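Local coordinates for putative lipoprotein (PDB 4KT3) that probably acts as the immunity protein that binds and neutralises a type VI secretion peptidoglycan glycoside hydrolase effector, with which it forms a complex, at residues 45-50 with 64-69; 89-94 with 119-124. All coordinates share one frame; numbering follows the deposited sequence.

Contact 1: 45-50 with 64-69; sequences FIDGDL and DFSLGY
Phe45 lays its ring over the backbone of Gly68. A chi1 of 61° sets CG between the backbone N and the carbonyl carbon, and the ring beyond it lies over Gly68. CG is near Gly68 O, CD1 and CE1 are near Gly68 N, and CE1 is also near Gly68 CA. CD2 meets Gly68 O and C, CE2 comes 3.4 Å from Gly68 C and also nears Tyr69 N, and CZ lies 3.5 Å from Gly68 CA. The Gly68 CA makes a CH-pi contact over the ring face, 3.8 Å from the centroid. Ser66 OG stands at the ring's edge, near its plane.

Strands 44-47 and 62-69 run antiparallel here, the outermost pair at one side of a five-stranded sheet. Phe45 with Gly68 and Asp47 with Ser66 are hydrogen-bonded pairs, each closed by two backbone bonds, Asp47 N to Ser66 O at 2.8 Å. Between them Ile46 and Leu67 form a non-hydrogen-bonded pair on the other face, Ile46 CG1 meeting Leu67 CD1 at 3.9 Å while CG2 faces Phe65 CD1. Helix 21-34 packs on Ile46 and Phe65.

At the end of the strand, Asp47 OD1 accepts from Asp49 N, making an Asx turn, and a water joins Asp47 OD2 to Ser66 OG. Gly48 CA lies 3.5 Å from Phe65 CD1, and Leu50 CD1 reaches Asp64 CB at 3.8 Å. A second water donates to both Gly48 O and Asp64 O. The Asp64 carboxylate is held by His59 and Ser84, whereas Asp49 O accepts from Arg79 of the partner protein chain.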
loop_
_atom_site.group_PDB
_atom_site.type_symbol
_atom_site.label_atom_id
_atom_site.label_comp_id
_atom_site.label_asym_id
_atom_site.label_seq_id
_atom_site.Cartn_x
_atom_site.Cartn_y
_atom_site.Cartn_z
ATOM N N PHE B 45 -8.873 9.038 -0.688
ATOM C CA PHE B 45 -8.010 9.618 0.338
ATOM C C PHE B 45 -6.546 9.312 0.082
ATOM O O PHE B 45 -6.210 8.323 -0.550
ATOM C CB PHE B 45 -8.365 9.038 1.700
ATOM C CG PHE B 45 -8.188 7.551 1.775
ATOM C CD1 PHE B 45 -6.936 7.005 1.997
ATOM C CD2 PHE B 45 -9.265 6.701 1.594
ATOM C CE1 PHE B 45 -6.755 5.648 2.056
ATOM C CE2 PHE B 45 -9.099 5.335 1.652
ATOM C CZ PHE B 45 -7.840 4.799 1.880
ATOM N N ILE B 46 -5.684 10.186 0.587
ATOM C CA ILE B 46 -4.276 9.888 0.733
ATOM C C ILE B 46 -4.002 9.765 2.220
ATOM O O ILE B 46 -4.371 10.644 2.994
ATOM C CB ILE B 46 -3.395 10.997 0.131
ATOM C CG1 ILE B 46 -3.547 11.015 -1.391
ATOM C CG2 ILE B 46 -1.926 10.799 0.511
ATOM C CD1 ILE B 46 -2.824 12.156 -2.063
ATOM N N ASP B 47 -3.341 8.677 2.609
ATOM C CA ASP B 47 -3.042 8.407 4.008
ATOM C C ASP B 47 -1.532 8.332 4.216
ATOM O O ASP B 47 -0.865 7.459 3.649
ATOM C CB ASP B 47 -3.668 7.071 4.388
ATOM C CG ASP B 47 -3.634 6.793 5.872
ATOM O OD1 ASP B 47 -2.973 7.524 6.630
ATOM O OD2 ASP B 47 -4.280 5.807 6.279
ATOM N N GLY B 48 -0.996 9.223 5.045
ATOM C CA GLY B 48 0.428 9.210 5.344
ATOM C C GLY B 48 0.760 8.607 6.699
ATOM O O GLY B 48 1.920 8.612 7.106
ATOM N N ASP B 49 -0.239 8.067 7.395
ATOM C CA ASP B 49 -0.003 7.443 8.698
ATOM C C ASP B 49 0.387 5.977 8.508
ATOM O O ASP B 49 -0.363 5.047 8.860
ATOM C CB ASP B 49 -1.237 7.578 9.593
ATOM C CG ASP B 49 -0.994 7.086 11.008
ATOM O OD1 ASP B 49 0.179 6.876 11.378
ATOM O OD2 ASP B 49 -1.984 6.919 11.760
ATOM N N LEU B 50 1.556 5.798 7.905
ATOM C CA LEU B 50 2.134 4.489 7.675
ATOM C C LEU B 50 3.413 4.404 8.508
ATOM O O LEU B 50 4.306 5.245 8.369
ATOM C CB LEU B 50 2.443 4.304 6.196
ATOM C CG LEU B 50 1.266 4.426 5.232
ATOM C CD1 LEU B 50 1.704 4.034 3.823
ATOM C CD2 LEU B 50 0.091 3.593 5.671
ATOM N N ASP B 64 6.091 7.413 3.455
ATOM C CA ASP B 64 5.205 6.578 2.644
ATOM C C ASP B 64 3.751 7.053 2.725
ATOM O O ASP B 64 3.298 7.561 3.767
ATOM C CB ASP B 64 5.256 5.118 3.100
ATOM C CG ASP B 64 6.581 4.435 2.811
ATOM O OD1 ASP B 64 7.524 5.068 2.290
ATOM O OD2 ASP B 64 6.674 3.236 3.153
ATOM N N PHE B 65 3.012 6.853 1.633
ATOM C CA PHE B 65 1.622 7.281 1.535
ATOM C C PHE B 65 0.822 6.250 0.771
ATOM O O PHE B 65 1.303 5.688 -0.216
ATOM C CB PHE B 65 1.508 8.614 0.782
ATOM C CG PHE B 65 2.248 9.728 1.428
ATOM C CD1 PHE B 65 1.627 10.525 2.380
ATOM C CD2 PHE B 65 3.578 9.977 1.102
ATOM C CE1 PHE B 65 2.315 11.550 2.992
ATOM C CE2 PHE B 65 4.264 11.004 1.714
ATOM C CZ PHE B 65 3.629 11.796 2.652
ATOM N N SER B 66 -0.400 5.997 1.221
ATOM C CA SER B 66 -1.303 5.152 0.456
ATOM C C SER B 66 -2.383 6.009 -0.185
ATOM O O SER B 66 -2.791 7.032 0.368
ATOM C CB SER B 66 -1.936 4.086 1.345
ATOM O OG SER B 66 -2.839 4.658 2.258
ATOM N N LEU B 67 -2.827 5.587 -1.366
ATOM C CA LEU B 67 -3.918 6.224 -2.078
ATOM C C LEU B 67 -5.039 5.203 -2.169
ATOM O O LEU B 67 -4.850 4.092 -2.667
ATOM C CB LEU B 67 -3.466 6.628 -3.468
ATOM C CG LEU B 67 -4.546 7.187 -4.396
ATOM C CD1 LEU B 67 -5.131 8.483 -3.849
ATOM C CD2 LEU B 67 -3.961 7.389 -5.782
ATOM N N GLY B 68 -6.206 5.565 -1.666
ATOM C CA GLY B 68 -7.281 4.603 -1.566
ATOM C C GLY B 68 -8.656 5.186 -1.764
ATOM O O GLY B 68 -8.819 6.392 -1.917
ATOM N N TYR B 69 -9.644 4.300 -1.707
ATOM C CA TYR B 69 -10.991 4.609 -2.101
ATOM C C TYR B 69 -11.973 3.713 -1.359
ATOM O O TYR B 69 -11.856 2.492 -1.422
ATOM C CB TYR B 69 -11.099 4.369 -3.605
ATOM C CG TYR B 69 -12.487 4.500 -4.160
ATOM C CD1 TYR B 69 -13.214 5.656 -3.955
ATOM C CD2 TYR B 69 -13.063 3.476 -4.908
ATOM C CE1 TYR B 69 -14.477 5.806 -4.462
ATOM C CE2 TYR B 69 -14.338 3.611 -5.425
ATOM C CZ TYR B 69 -15.045 4.787 -5.194
ATOM O OH TYR B 69 -16.320 4.979 -5.691
HETATM O O HOH W 1 -3.782 3.332 4.283
HETATM O O HOH W 2 4.096 9.334 5.728
HETATM O O HOH W 3 5.620 7.135 6.424
#

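Contact 2: 89-94 with 119-124; sequences TGDTWE and KSLADE
Thr89 and Glu124 reach toward each other tip to tip, joining the ST turn that leads into strand 92-94 to the loop between helices 104-117 and 125-129. In that turn Thr89 OG1 accepts from Asp91 N, and Glu124 is the N-cap residue of helix 125-129.

Direct hydrogen bonding across the contact rests on Thr89 OG1, which donates to Glu124 OE2 at 2.8 Å. It meets the carboxylate on its syn side, 26° out of the plane. OG1 is thus donor to Glu124 and acceptor from Asp91 N, two bonds that fix the rotation of the threonine. Beyond CG the Glu124 chain is extended, and its other oxygen, OE1, bonds to Ser86 OG, so both carboxylate oxygens are held.

Two acidic groups also come close, Asp91 OD2 lying 4.5 Å from Glu124 OE2. A water donates to both oxygens, 2.6 Å from Glu124 OE2, and this bridge may ease the repulsion between them. Asp91 OD1 forms a salt bridge with Arg100, which would further offset the negative charge.

Van der Waals contact is made by methyl groups against polar groups: Leu121 CD2 approaches Asp91 CG at 3.6 Å, the two side chains crossing at about a right angle, and touches Thr89 OG1 as well. Thr89 CG2 lies against Ser120 O at 3.6 Å and also faces the Glu124 carboxylate.

Side-chain bonds also run within each segment. Ser120 OG accepts from Asp123 N in an ST motif, while Asp123 OD1 accepts from Ser120 N. On the strand side, Trp93 NE1 donates to Asp91 OD2 at 2.9 Å; the oxygen lies nearly in the indole plane, but the donor approaches it from above the carboxylate plane.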
loop_
_atom_site.group_PDB
_atom_site.type_symbol
_atom_site.label_atom_id
_atom_site.label_comp_id
_atom_site.label_asym_id
_atom_site.label_seq_id
_atom_site.Cartn_x
_atom_site.Cartn_y
_atom_site.Cartn_z
ATOM N N THR B 89 15.079 14.831 -1.615
ATOM C CA THR B 89 15.041 15.183 -3.040
ATOM C C THR B 89 13.638 15.285 -3.631
ATOM O O THR B 89 13.474 15.788 -4.743
ATOM C CB THR B 89 15.757 14.140 -3.893
ATOM O OG1 THR B 89 15.003 12.924 -3.844
ATOM C CG2 THR B 89 17.177 13.884 -3.400
ATOM N N GLY B 90 12.636 14.796 -2.902
ATOM C CA GLY B 90 11.286 14.701 -3.419
ATOM C C GLY B 90 11.088 13.602 -4.450
ATOM O O GLY B 90 10.008 13.494 -5.039
ATOM N N ASP B 91 12.119 12.793 -4.695
ATOM C CA ASP B 91 11.967 11.641 -5.592
ATOM C C ASP B 91 10.786 10.814 -5.108
ATOM O O ASP B 91 10.724 10.449 -3.919
ATOM C CB ASP B 91 13.244 10.791 -5.596
ATOM C CG ASP B 91 13.352 9.866 -6.806
ATOM O OD1 ASP B 91 12.777 10.172 -7.881
ATOM O OD2 ASP B 91 14.042 8.833 -6.674
ATOM N N THR B 92 9.888 10.469 -6.034
ATOM C CA THR B 92 8.643 9.787 -5.693
ATOM C C THR B 92 8.487 8.486 -6.478
ATOM O O THR B 92 8.548 8.480 -7.709
ATOM C CB THR B 92 7.435 10.710 -5.925
ATOM O OG1 THR B 92 7.571 11.869 -5.101
ATOM C CG2 THR B 92 6.109 10.007 -5.605
ATOM N N TRP B 93 8.293 7.391 -5.743
ATOM C CA TRP B 93 8.125 6.069 -6.329
ATOM C C TRP B 93 6.814 5.426 -5.904
ATOM O O TRP B 93 6.391 5.545 -4.757
ATOM C CB TRP B 93 9.258 5.139 -5.880
ATOM C CG TRP B 93 10.572 5.420 -6.525
ATOM C CD1 TRP B 93 11.438 6.435 -6.221
ATOM C CD2 TRP B 93 11.176 4.677 -7.582
ATOM N NE1 TRP B 93 12.546 6.371 -7.030
ATOM C CE2 TRP B 93 12.410 5.301 -7.878
ATOM C CE3 TRP B 93 10.799 3.548 -8.310
ATOM C CZ2 TRP B 93 13.265 4.825 -8.866
ATOM C CZ3 TRP B 93 11.654 3.077 -9.290
ATOM C CH2 TRP B 93 12.865 3.722 -9.566
ATOM N N GLU B 94 6.188 4.717 -6.835
ATOM C CA GLU B 94 5.132 3.776 -6.487
ATOM C C GLU B 94 5.853 2.451 -6.266
ATOM O O GLU B 94 6.467 1.917 -7.193
ATOM C CB GLU B 94 4.110 3.666 -7.615
ATOM C CG GLU B 94 2.699 3.329 -7.141
ATOM C CD GLU B 94 2.550 1.890 -6.684
ATOM O OE1 GLU B 94 3.358 1.045 -7.107
ATOM O OE2 GLU B 94 1.628 1.596 -5.889
ATOM N N LYS B 119 21.197 17.977 -1.410
ATOM C CA LYS B 119 21.314 16.529 -1.590
ATOM C C LYS B 119 20.931 16.095 -3.005
ATOM O O LYS B 119 20.183 16.792 -3.703
ATOM C CB LYS B 119 20.398 15.805 -0.602
ATOM C CG LYS B 119 20.692 16.084 0.859
ATOM C CD LYS B 119 22.046 15.549 1.258
ATOM C CE LYS B 119 22.236 15.607 2.771
ATOM N NZ LYS B 119 22.092 16.995 3.282
ATOM N N SER B 120 21.429 14.929 -3.410
ATOM C CA SER B 120 21.205 14.406 -4.754
ATOM C C SER B 120 20.533 13.036 -4.725
ATOM O O SER B 120 20.441 12.394 -3.679
ATOM C CB SER B 120 22.539 14.271 -5.483
ATOM O OG SER B 120 23.274 13.168 -4.974
ATOM N N LEU B 121 20.085 12.570 -5.883
ATOM C CA LEU B 121 19.574 11.205 -5.987
ATOM C C LEU B 121 20.668 10.184 -5.649
ATOM O O LEU B 121 20.403 9.161 -5.014
ATOM C CB LEU B 121 19.007 10.950 -7.386
ATOM C CG LEU B 121 17.765 11.771 -7.739
ATOM C CD1 LEU B 121 17.394 11.568 -9.193
ATOM C CD2 LEU B 121 16.590 11.393 -6.842
ATOM N N ALA B 122 21.903 10.463 -6.055
ATOM C CA ALA B 122 23.004 9.552 -5.766
ATOM C C ALA B 122 23.297 9.471 -4.259
ATOM O O ALA B 122 23.681 8.412 -3.749
ATOM C CB ALA B 122 24.247 9.962 -6.538
ATOM N N ASP B 123 23.111 10.582 -3.550
ATOM C CA ASP B 123 23.326 10.619 -2.096
ATOM C C ASP B 123 22.438 9.621 -1.348
ATOM O O ASP B 123 22.811 9.132 -0.276
ATOM C CB ASP B 123 23.046 12.010 -1.522
ATOM C CG ASP B 123 24.100 13.041 -1.901
ATOM O OD1 ASP B 123 23.757 14.244 -1.923
ATOM O OD2 ASP B 123 25.262 12.662 -2.166
ATOM N N GLU B 124 21.264 9.324 -1.900
ATOM C CA GLU B 124 20.318 8.418 -1.240
ATOM C C GLU B 124 20.201 7.068 -1.962
ATOM O O GLU B 124 19.188 6.382 -1.849
ATOM C CB GLU B 124 18.941 9.093 -1.082
ATOM C CG GLU B 124 18.241 9.459 -2.386
ATOM C CD GLU B 124 17.075 10.437 -2.214
ATOM O OE1 GLU B 124 16.948 11.096 -1.155
ATOM O OE2 GLU B 124 16.284 10.563 -3.167
HETATM O O HOH W 4 15.473 8.382 -4.398
#

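Both contacts reach the same antiparallel sheet, whose strand order follows the chain, but they lie on opposite sides of the chain's centre. Their own centres are 20 Å apart and their nearest atoms about 7 Å apart, without touching. Contact 1 closes before contact 2 opens: it pairs the edge strand 44-47 with its neighbour 62-69, whereas contact 2 ties the approach to strand 92-94 to the loop after helix 104-117. Strand 78-86 lies between strands 62-69 and 92-94. Ser66 and Tyr69 pack on the partner chain of the complex and Glu94 bonds to Tyr163 of that chain, consistent with this sheet contributing to the effector-immunity interface.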